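Local coordinates for protein 4-hydroxybenzoyl-CoA thioesterase (PDB 1LO7) that hydrolyses 4-hydroxybenzoyl-CoA to 4-hydroxybenzoate and coenzyme A, the last step in converting 4-chlorobenzoate to 4-hydroxybenzoate, and works as a homotetramer, at residues G20-A34 and F68-T82. Residues are numbered along the deposited sequence; the frame is centred on the assembly and turned at random. Where two conformers were deposited one is given.
Sequences GIVWYPNYHRWLDAA and FVCTASYDDVLTIET. Unlike the reference sequence in segment 20-34: Tyr24 (reference Phe). With 4CO (4-hydroxyphenacyl coenzyme A), chain B; EDO (1,2-ethanediol), chain C.
Tyr27 fills the angle between helix 25-34 and the loop ahead of strand 77-82. Its bond from CA to CB points toward 68-82, and CG, anti to the carbonyl carbon (chi1 -72°), places the ring beside Phe68: CD2 lies 3.8 Å from Phe68 CE2, at the edge of the phenylalanine ring, with the two planes inclined by 50°. CE1 touches Leu78 CD1, OH meets Ala72 CB, and Val22 CG1 lies above one face near the rim. In the plane of the tyrosine ring, at its edge, sits a water 3.1 Å from Tyr27 OH; it also accepts from Ala72 N and donates to the ligand amide oxygen O5P. With an alanine in place of Tyr27, a gap would probably open between Phe68 and Leu78, and the water would lose one of its partners. Farther along, the Leu78 and Trp30 side chains cross at about a right angle, CD1 of Leu78 3.7 Å from CZ3 of Trp30, and Ala34 CB rests on Ile80 CG2 (3.9 Å). These contacts fit the 9.5 Å between the axes of helix 25-34 and strand 77-82, the usual spacing of a helix packed on a sheet.

Against this buried apolar packing, the other end is polar and backbone-led. Val22 N donates to Ala72 O (2.9 Å), both residues buried; the solvent side is limited to the partly exposed Gly20, Thr71 and Ser73, where Ser73 OG donates to Gly20 O over 2.7 Å and also bonds Arg48 of the third subunit. Helix on antiparallel sheet is the hot dog fold; this enzyme's active site holds the ligand ketone O1B on Tyr24 N (2.9 Å, 172°), near the helix's N-terminal end.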
loop_
_atom_site.group_PDB
_atom_site.type_symbol
_atom_site.label_atom_id
_atom_site.label_comp_id
_atom_site.label_asym_id
_atom_site.label_seq_id
_atom_site.Cartn_x
_atom_site.Cartn_y
_atom_site.Cartn_z
ATOM N N GLY A 20 8.655 13.931 2.173
ATOM C CA GLY A 20 7.567 14.755 1.639
ATOM C C GLY A 20 7.194 14.634 0.154
ATOM O O GLY A 20 6.450 15.489 -0.359
ATOM N N ILE A 21 7.674 13.607 -0.507
ATOM C CA ILE A 21 7.366 13.417 -1.913
ATOM C C ILE A 21 6.776 12.033 -2.139
ATOM O O ILE A 21 6.868 11.192 -1.230
ATOM C CB ILE A 21 8.599 13.607 -2.819
ATOM C CG1 ILE A 21 9.716 12.655 -2.361
ATOM C CG2 ILE A 21 9.043 15.096 -2.727
ATOM C CD1 ILE A 21 10.973 12.684 -3.254
ATOM N N VAL A 22 6.218 11.795 -3.301
ATOM C CA VAL A 22 5.625 10.482 -3.581
ATOM C C VAL A 22 6.609 9.348 -3.341
ATOM O O VAL A 22 7.696 9.356 -3.910
ATOM C CB VAL A 22 5.134 10.339 -5.002
ATOM C CG1 VAL A 22 4.476 8.961 -5.130
ATOM C CG2 VAL A 22 4.087 11.357 -5.307
ATOM N N TRP A 23 6.208 8.371 -2.529
ATOM C CA TRP A 23 7.032 7.199 -2.272
ATOM C C TRP A 23 6.921 6.373 -3.548
ATOM O O TRP A 23 5.843 6.034 -3.971
ATOM C CB TRP A 23 6.486 6.444 -1.053
ATOM C CG TRP A 23 7.365 5.276 -0.685
ATOM C CD1 TRP A 23 8.728 5.247 -0.598
ATOM C CD2 TRP A 23 6.912 3.980 -0.346
ATOM N NE1 TRP A 23 9.176 4.004 -0.217
ATOM C CE2 TRP A 23 8.067 3.200 -0.060
ATOM C CE3 TRP A 23 5.656 3.407 -0.269
ATOM C CZ2 TRP A 23 7.953 1.863 0.316
ATOM C CZ3 TRP A 23 5.550 2.082 0.110
ATOM C CH2 TRP A 23 6.693 1.334 0.427
ATOM N N TYR A 24 8.038 6.086 -4.193
ATOM C CA TYR A 24 8.020 5.399 -5.495
ATOM C C TYR A 24 7.116 4.201 -5.819
ATOM O O TYR A 24 6.600 4.103 -6.937
ATOM C CB TYR A 24 9.381 5.295 -6.197
ATOM C CG TYR A 24 10.102 4.022 -5.859
ATOM C CD1 TYR A 24 9.968 2.907 -6.684
ATOM C CD2 TYR A 24 10.897 3.953 -4.715
ATOM C CE1 TYR A 24 10.659 1.733 -6.391
ATOM C CE2 TYR A 24 11.599 2.791 -4.408
ATOM C CZ TYR A 24 11.475 1.693 -5.256
ATOM O OH TYR A 24 12.143 0.539 -4.961
ATOM N N PRO A 25 6.927 3.285 -4.875
ATOM C CA PRO A 25 6.072 2.163 -5.213
ATOM C C PRO A 25 4.671 2.623 -5.601
ATOM O O PRO A 25 3.963 1.953 -6.360
ATOM C CB PRO A 25 6.132 1.223 -4.045
ATOM C CG PRO A 25 7.451 1.577 -3.353
ATOM C CD PRO A 25 7.665 3.064 -3.591
ATOM N N ASN A 26 4.272 3.793 -5.112
ATOM C CA ASN A 26 2.969 4.359 -5.461
ATOM C C ASN A 26 2.839 4.604 -6.957
ATOM O O ASN A 26 1.758 4.405 -7.538
ATOM C CB ASN A 26 2.582 5.597 -4.620
ATOM C CG ASN A 26 2.394 5.174 -3.179
ATOM O OD1 ASN A 26 1.750 4.154 -2.936
ATOM N ND2 ASN A 26 2.981 5.882 -2.218
ATOM N N TYR A 27 3.936 5.054 -7.618
ATOM C CA TYR A 27 3.857 5.241 -9.050
ATOM C C TYR A 27 3.500 3.906 -9.730
ATOM O O TYR A 27 2.696 3.838 -10.642
ATOM C CB TYR A 27 5.178 5.732 -9.673
ATOM C CG TYR A 27 5.481 7.175 -9.320
ATOM C CD1 TYR A 27 4.701 8.197 -9.858
ATOM C CD2 TYR A 27 6.533 7.517 -8.475
ATOM C CE1 TYR A 27 4.980 9.532 -9.558
ATOM C CE2 TYR A 27 6.823 8.845 -8.160
ATOM C CZ TYR A 27 6.034 9.852 -8.707
ATOM O OH TYR A 27 6.277 11.173 -8.393
ATOM N N HIS A 28 4.089 2.803 -9.269
ATOM C CA HIS A 28 3.768 1.525 -9.887
ATOM C C HIS A 28 2.291 1.167 -9.670
ATOM O O HIS A 28 1.668 0.577 -10.527
ATOM C CB HIS A 28 4.718 0.420 -9.351
ATOM C CG HIS A 28 6.118 0.713 -9.775
ATOM N ND1 HIS A 28 6.526 0.557 -11.122
ATOM C CD2 HIS A 28 7.190 1.162 -9.040
ATOM C CE1 HIS A 28 7.834 0.908 -11.166
ATOM N NE2 HIS A 28 8.252 1.268 -9.931
ATOM N N ARG A 29 1.709 1.539 -8.498
ATOM C CA ARG A 29 0.291 1.263 -8.266
ATOM C C ARG A 29 -0.468 2.027 -9.338
ATOM O O ARG A 29 -1.374 1.485 -9.949
ATOM C CB ARG A 29 -0.179 1.866 -6.915
ATOM C CG ARG A 29 0.198 1.074 -5.686
ATOM C CD ARG A 29 -0.852 1.247 -4.576
ATOM N NE ARG A 29 -0.900 2.615 -4.101
ATOM C CZ ARG A 29 -1.846 3.503 -4.392
ATOM N NH1 ARG A 29 -2.860 3.172 -5.151
ATOM N NH2 ARG A 29 -1.783 4.762 -3.895
ATOM N N TRP A 30 -0.081 3.271 -9.561
ATOM C CA TRP A 30 -0.796 4.066 -10.549
ATOM C C TRP A 30 -0.593 3.561 -11.993
ATOM O O TRP A 30 -1.544 3.607 -12.842
ATOM C CB TRP A 30 -0.489 5.564 -10.400
ATOM C CG TRP A 30 -0.832 6.055 -9.035
ATOM C CD1 TRP A 30 -1.888 5.667 -8.264
ATOM C CD2 TRP A 30 -0.100 7.018 -8.284
ATOM N NE1 TRP A 30 -1.855 6.342 -7.055
ATOM C CE2 TRP A 30 -0.748 7.164 -7.045
ATOM C CE3 TRP A 30 1.077 7.737 -8.530
ATOM C CZ2 TRP A 30 -0.240 8.041 -6.090
ATOM C CZ3 TRP A 30 1.556 8.603 -7.588
ATOM C CH2 TRP A 30 0.907 8.745 -6.369
ATOM N N LEU A 31 0.639 3.109 -12.286
ATOM C CA LEU A 31 0.938 2.566 -13.611
ATOM C C LEU A 31 0.063 1.333 -13.847
ATOM O O LEU A 31 -0.497 1.138 -14.899
ATOM C CB LEU A 31 2.432 2.199 -13.751
ATOM C CG LEU A 31 3.262 3.296 -14.437
ATOM C CD1 LEU A 31 2.630 4.665 -14.260
ATOM C CD2 LEU A 31 4.704 3.283 -13.947
ATOM N N ASP A 32 -0.089 0.496 -12.805
ATOM C CA ASP A 32 -0.928 -0.701 -12.937
ATOM C C ASP A 32 -2.392 -0.340 -13.195
ATOM O O ASP A 32 -3.095 -0.998 -13.997
ATOM C CB ASP A 32 -0.777 -1.640 -11.732
ATOM C CG ASP A 32 -1.304 -2.998 -12.093
ATOM O OD1 ASP A 32 -0.847 -3.614 -13.042
ATOM O OD2 ASP A 32 -2.271 -3.454 -11.319
ATOM N N ALA A 33 -2.878 0.725 -12.532
ATOM C CA ALA A 33 -4.268 1.116 -12.760
ATOM C C ALA A 33 -4.388 1.686 -14.174
ATOM O O ALA A 33 -5.362 1.455 -14.905
ATOM C CB ALA A 33 -4.684 2.184 -11.735
ATOM N N ALA A 34 -3.363 2.462 -14.585
ATOM C CA ALA A 34 -3.436 3.051 -15.937
ATOM C C ALA A 34 -3.367 1.937 -17.004
ATOM O O ALA A 34 -3.963 2.018 -18.057
ATOM C CB ALA A 34 -2.295 4.035 -16.160
ATOM N N PHE A 68 12.593 8.309 -13.218
ATOM C CA PHE A 68 11.936 9.323 -12.375
ATOM C C PHE A 68 12.648 10.630 -12.610
ATOM O O PHE A 68 13.800 10.826 -12.213
ATOM C CB PHE A 68 11.987 8.883 -10.902
ATOM C CG PHE A 68 11.425 7.503 -10.723
ATOM C CD1 PHE A 68 12.237 6.372 -10.846
ATOM C CD2 PHE A 68 10.068 7.315 -10.443
ATOM C CE1 PHE A 68 11.723 5.081 -10.668
ATOM C CE2 PHE A 68 9.534 6.027 -10.287
ATOM C CZ PHE A 68 10.364 4.901 -10.382
ATOM N N VAL A 69 11.935 11.516 -13.288
ATOM C CA VAL A 69 12.479 12.786 -13.726
ATOM C C VAL A 69 12.462 13.961 -12.764
ATOM O O VAL A 69 13.424 14.728 -12.642
ATOM C CB VAL A 69 11.860 13.086 -15.084
ATOM C CG1 VAL A 69 12.533 14.326 -15.604
ATOM C CG2 VAL A 69 12.114 11.913 -16.034
ATOM N N CYS A 70 11.332 14.108 -12.067
ATOM C CA CYS A 70 11.185 15.153 -11.075
ATOM C C CYS A 70 10.226 14.652 -10.003
ATOM O O CYS A 70 9.553 13.648 -10.172
ATOM C CB CYS A 70 10.808 16.541 -11.602
ATOM S SG CYS A 70 9.110 16.544 -12.148
ATOM N N THR A 71 10.205 15.328 -8.882
ATOM C CA THR A 71 9.361 14.895 -7.784
ATOM C C THR A 71 7.956 15.366 -7.903
ATOM O O THR A 71 7.634 16.241 -8.670
ATOM C CB THR A 71 9.917 15.469 -6.467
ATOM O OG1 THR A 71 9.766 16.874 -6.463
ATOM C CG2 THR A 71 11.381 15.102 -6.261
ATOM N N ALA A 72 7.101 14.739 -7.090
ATOM C CA ALA A 72 5.727 15.155 -7.042
ATOM C C ALA A 72 5.301 15.022 -5.578
ATOM O O ALA A 72 5.963 14.284 -4.811
ATOM C CB ALA A 72 4.816 14.438 -8.004
ATOM N N SER A 73 4.219 15.694 -5.184
ATOM C CA SER A 73 3.767 15.597 -3.780
ATOM C C SER A 73 2.258 15.661 -3.683
ATOM O O SER A 73 1.569 15.887 -4.668
ATOM C CB SER A 73 4.409 16.730 -2.972
ATOM O OG SER A 73 4.261 16.485 -1.572
ATOM N N TYR A 74 1.721 15.493 -2.471
ATOM C CA TYR A 74 0.289 15.522 -2.288
ATOM C C TYR A 74 -0.344 16.801 -2.793
ATOM O O TYR A 74 0.205 17.902 -2.636
ATOM C CB TYR A 74 -0.167 15.116 -0.857
ATOM C CG TYR A 74 0.270 16.083 0.238
ATOM C CD1 TYR A 74 1.438 15.858 0.973
ATOM C CD2 TYR A 74 -0.523 17.179 0.578
ATOM C CE1 TYR A 74 1.834 16.715 2.001
ATOM C CE2 TYR A 74 -0.159 18.036 1.623
ATOM C CZ TYR A 74 1.020 17.804 2.333
ATOM O OH TYR A 74 1.379 18.641 3.344
ATOM N N ASP A 75 -1.502 16.619 -3.404
ATOM C CA ASP A 75 -2.303 17.671 -4.024
ATOM C C ASP A 75 -1.921 17.865 -5.473
ATOM O O ASP A 75 -2.676 18.449 -6.237
ATOM C CB ASP A 75 -2.496 18.957 -3.255
ATOM C CG ASP A 75 -3.312 18.694 -2.010
ATOM O OD1 ASP A 75 -4.289 17.975 -1.990
ATOM O OD2 ASP A 75 -2.801 19.211 -0.960
ATOM N N ASP A 76 -0.762 17.354 -5.862
ATOM C CA ASP A 76 -0.426 17.448 -7.264
ATOM C C ASP A 76 -1.368 16.484 -8.027
ATOM O O ASP A 76 -1.674 15.374 -7.585
ATOM C CB ASP A 76 1.039 16.992 -7.605
ATOM C CG ASP A 76 2.078 17.975 -7.126
ATOM O OD1 ASP A 76 1.764 19.092 -6.790
ATOM O OD2 ASP A 76 3.296 17.488 -7.062
ATOM N N VAL A 77 -1.818 16.927 -9.194
ATOM C CA VAL A 77 -2.667 16.115 -10.016
ATOM C C VAL A 77 -1.808 15.616 -11.174
ATOM O O VAL A 77 -1.348 16.416 -11.978
ATOM C CB VAL A 77 -3.892 16.880 -10.526
ATOM C CG1 VAL A 77 -4.600 16.057 -11.601
ATOM C CG2 VAL A 77 -4.825 17.135 -9.349
ATOM N N LEU A 78 -1.601 14.301 -11.239
ATOM C CA LEU A 78 -0.816 13.745 -12.301
ATOM C C LEU A 78 -1.677 13.363 -13.487
ATOM O O LEU A 78 -2.834 12.962 -13.346
ATOM C CB LEU A 78 -0.096 12.460 -11.835
ATOM C CG LEU A 78 0.748 12.590 -10.572
ATOM C CD1 LEU A 78 1.182 11.187 -10.168
ATOM C CD2 LEU A 78 2.005 13.376 -10.892
ATOM N N THR A 79 -1.066 13.462 -14.677
ATOM C CA THR A 79 -1.733 13.060 -15.871
ATOM C C THR A 79 -0.916 11.902 -16.417
ATOM O O THR A 79 0.299 12.050 -16.606
ATOM C CB THR A 79 -1.846 14.188 -16.894
ATOM O OG1 THR A 79 -2.780 15.121 -16.412
ATOM C CG2 THR A 79 -2.393 13.598 -18.174
ATOM N N ILE A 80 -1.570 10.756 -16.596
ATOM C CA ILE A 80 -0.879 9.590 -17.127
ATOM C C ILE A 80 -1.352 9.276 -18.576
ATOM O O ILE A 80 -2.562 9.178 -18.825
ATOM C CB ILE A 80 -1.084 8.378 -16.230
ATOM C CG1 ILE A 80 -0.841 8.797 -14.778
ATOM C CG2 ILE A 80 -0.141 7.247 -16.701
ATOM C CD1 ILE A 80 -0.975 7.626 -13.809
ATOM N N GLU A 81 -0.409 9.138 -19.513
ATOM C CA GLU A 81 -0.727 8.805 -20.905
ATOM C C GLU A 81 -0.159 7.423 -21.177
ATOM O O GLU A 81 1.019 7.176 -20.967
ATOM C CB GLU A 81 -0.155 9.867 -21.848
ATOM C CG GLU A 81 -0.562 9.651 -23.297
ATOM C CD GLU A 81 -0.344 10.896 -24.099
ATOM O OE1 GLU A 81 -0.153 11.967 -23.559
ATOM O OE2 GLU A 81 -0.452 10.732 -25.401
ATOM N N THR A 82 -1.040 6.513 -21.590
ATOM C CA THR A 82 -0.678 5.136 -21.830
ATOM C C THR A 82 -0.994 4.675 -23.258
ATOM O O THR A 82 -2.052 4.956 -23.807
ATOM C CB THR A 82 -1.501 4.238 -20.845
ATOM O OG1 THR A 82 -1.203 4.600 -19.508
ATOM C CG2 THR A 82 -1.199 2.749 -21.032
HETATM N N1A 4CO B . 19.186 7.063 -15.511
HETATM C C2A 4CO B . 20.450 6.982 -14.996
HETATM N N3A 4CO B . 21.040 7.833 -14.198
HETATM C C4A 4CO B . 20.238 8.870 -13.878
HETATM C C5A 4CO B . 18.949 9.090 -14.333
HETATM C C6A 4CO B . 18.402 8.121 -15.188
HETATM N N6A 4CO B . 17.184 8.209 -15.679
HETATM N N7A 4CO B . 18.432 10.274 -13.815
HETATM C C8A 4CO B . 19.422 10.768 -13.062
HETATM N N9A 4CO B . 20.537 9.972 -13.085
HETATM C C1D 4CO B . 21.840 10.225 -12.463
HETATM C C2D 4CO B . 22.594 11.348 -13.170
HETATM O O2D 4CO B . 23.221 10.891 -14.370
HETATM C C3D 4CO B . 23.635 11.655 -12.107
HETATM O O3D 4CO B . 24.522 10.575 -11.965
HETATM P P3D 4CO B . 26.090 10.774 -11.946
HETATM O O7A 4CO B . 26.513 10.842 -13.330
HETATM O O8A 4CO B . 26.432 11.993 -11.206
HETATM O O9A 4CO B . 26.694 9.532 -11.236
HETATM C C4D 4CO B . 22.735 11.618 -10.876
HETATM O O4D 4CO B . 21.595 10.777 -11.232
HETATM C C5D 4CO B . 22.303 12.933 -10.298
HETATM O O5D 4CO B . 21.400 13.537 -11.228
HETATM P P1A 4CO B . 21.629 15.058 -11.617
HETATM O O1A 4CO B . 20.684 15.261 -12.726
HETATM O O2A 4CO B . 22.999 15.337 -11.983
HETATM O O3A 4CO B . 21.317 15.941 -10.417
HETATM P P2A 4CO B . 19.956 16.646 -9.947
HETATM O O4A 4CO B . 20.228 17.196 -8.601
HETATM O O5A 4CO B . 19.659 17.737 -10.872
HETATM O O6A 4CO B . 18.636 15.674 -10.097
HETATM C CBP 4CO B . 17.108 14.478 -8.791
HETATM C CCP 4CO B . 18.566 14.558 -9.249
HETATM C CDP 4CO B . 16.674 15.774 -8.085
HETATM C CEP 4CO B . 16.906 13.250 -7.914
HETATM C CAP 4CO B . 16.148 14.484 -9.993
HETATM O OAP 4CO B . 16.455 13.402 -10.874
HETATM C C9P 4CO B . 14.733 14.104 -9.561
HETATM O O9P 4CO B . 14.102 14.834 -8.827
HETATM N N8P 4CO B . 14.232 12.809 -9.982
HETATM C C7P 4CO B . 12.972 12.455 -9.318
HETATM C C6P 4CO B . 13.209 11.657 -8.027
HETATM C C5P 4CO B . 11.885 11.016 -7.595
HETATM O O5P 4CO B . 10.869 11.672 -7.396
HETATM N N4P 4CO B . 11.983 9.585 -7.430
HETATM C C3P 4CO B . 10.731 8.902 -7.139
HETATM C C2P 4CO B . 10.297 9.117 -5.713
HETATM S S1P 4CO B . 11.642 9.203 -4.530
HETATM O O1B 4CO B . 10.549 6.651 -2.810
HETATM C C1B 4CO B . 11.204 7.613 -2.449
HETATM C C2B 4CO B . 12.388 7.411 -1.606
HETATM C C3B 4CO B . 13.129 8.542 -1.184
HETATM C C4B 4CO B . 14.242 8.367 -0.365
HETATM C C5B 4CO B . 14.602 7.071 0.058
HETATM O O2B 4CO B . 15.687 6.879 0.940
HETATM C C6B 4CO B . 13.864 5.942 -0.395
HETATM C C7B 4CO B . 12.745 6.115 -1.233
HETATM C CB 4CO B . 10.851 8.986 -2.886
HETATM C C1 EDO C . 16.116 14.111 -14.363
HETATM O O1 EDO C . 15.915 15.280 -13.613
HETATM C C2 EDO C . 17.502 13.522 -14.142
HETATM O O2 EDO C . 18.163 14.066 -13.001
HETATM O O HOH W 1 8.346 11.879 -6.223
#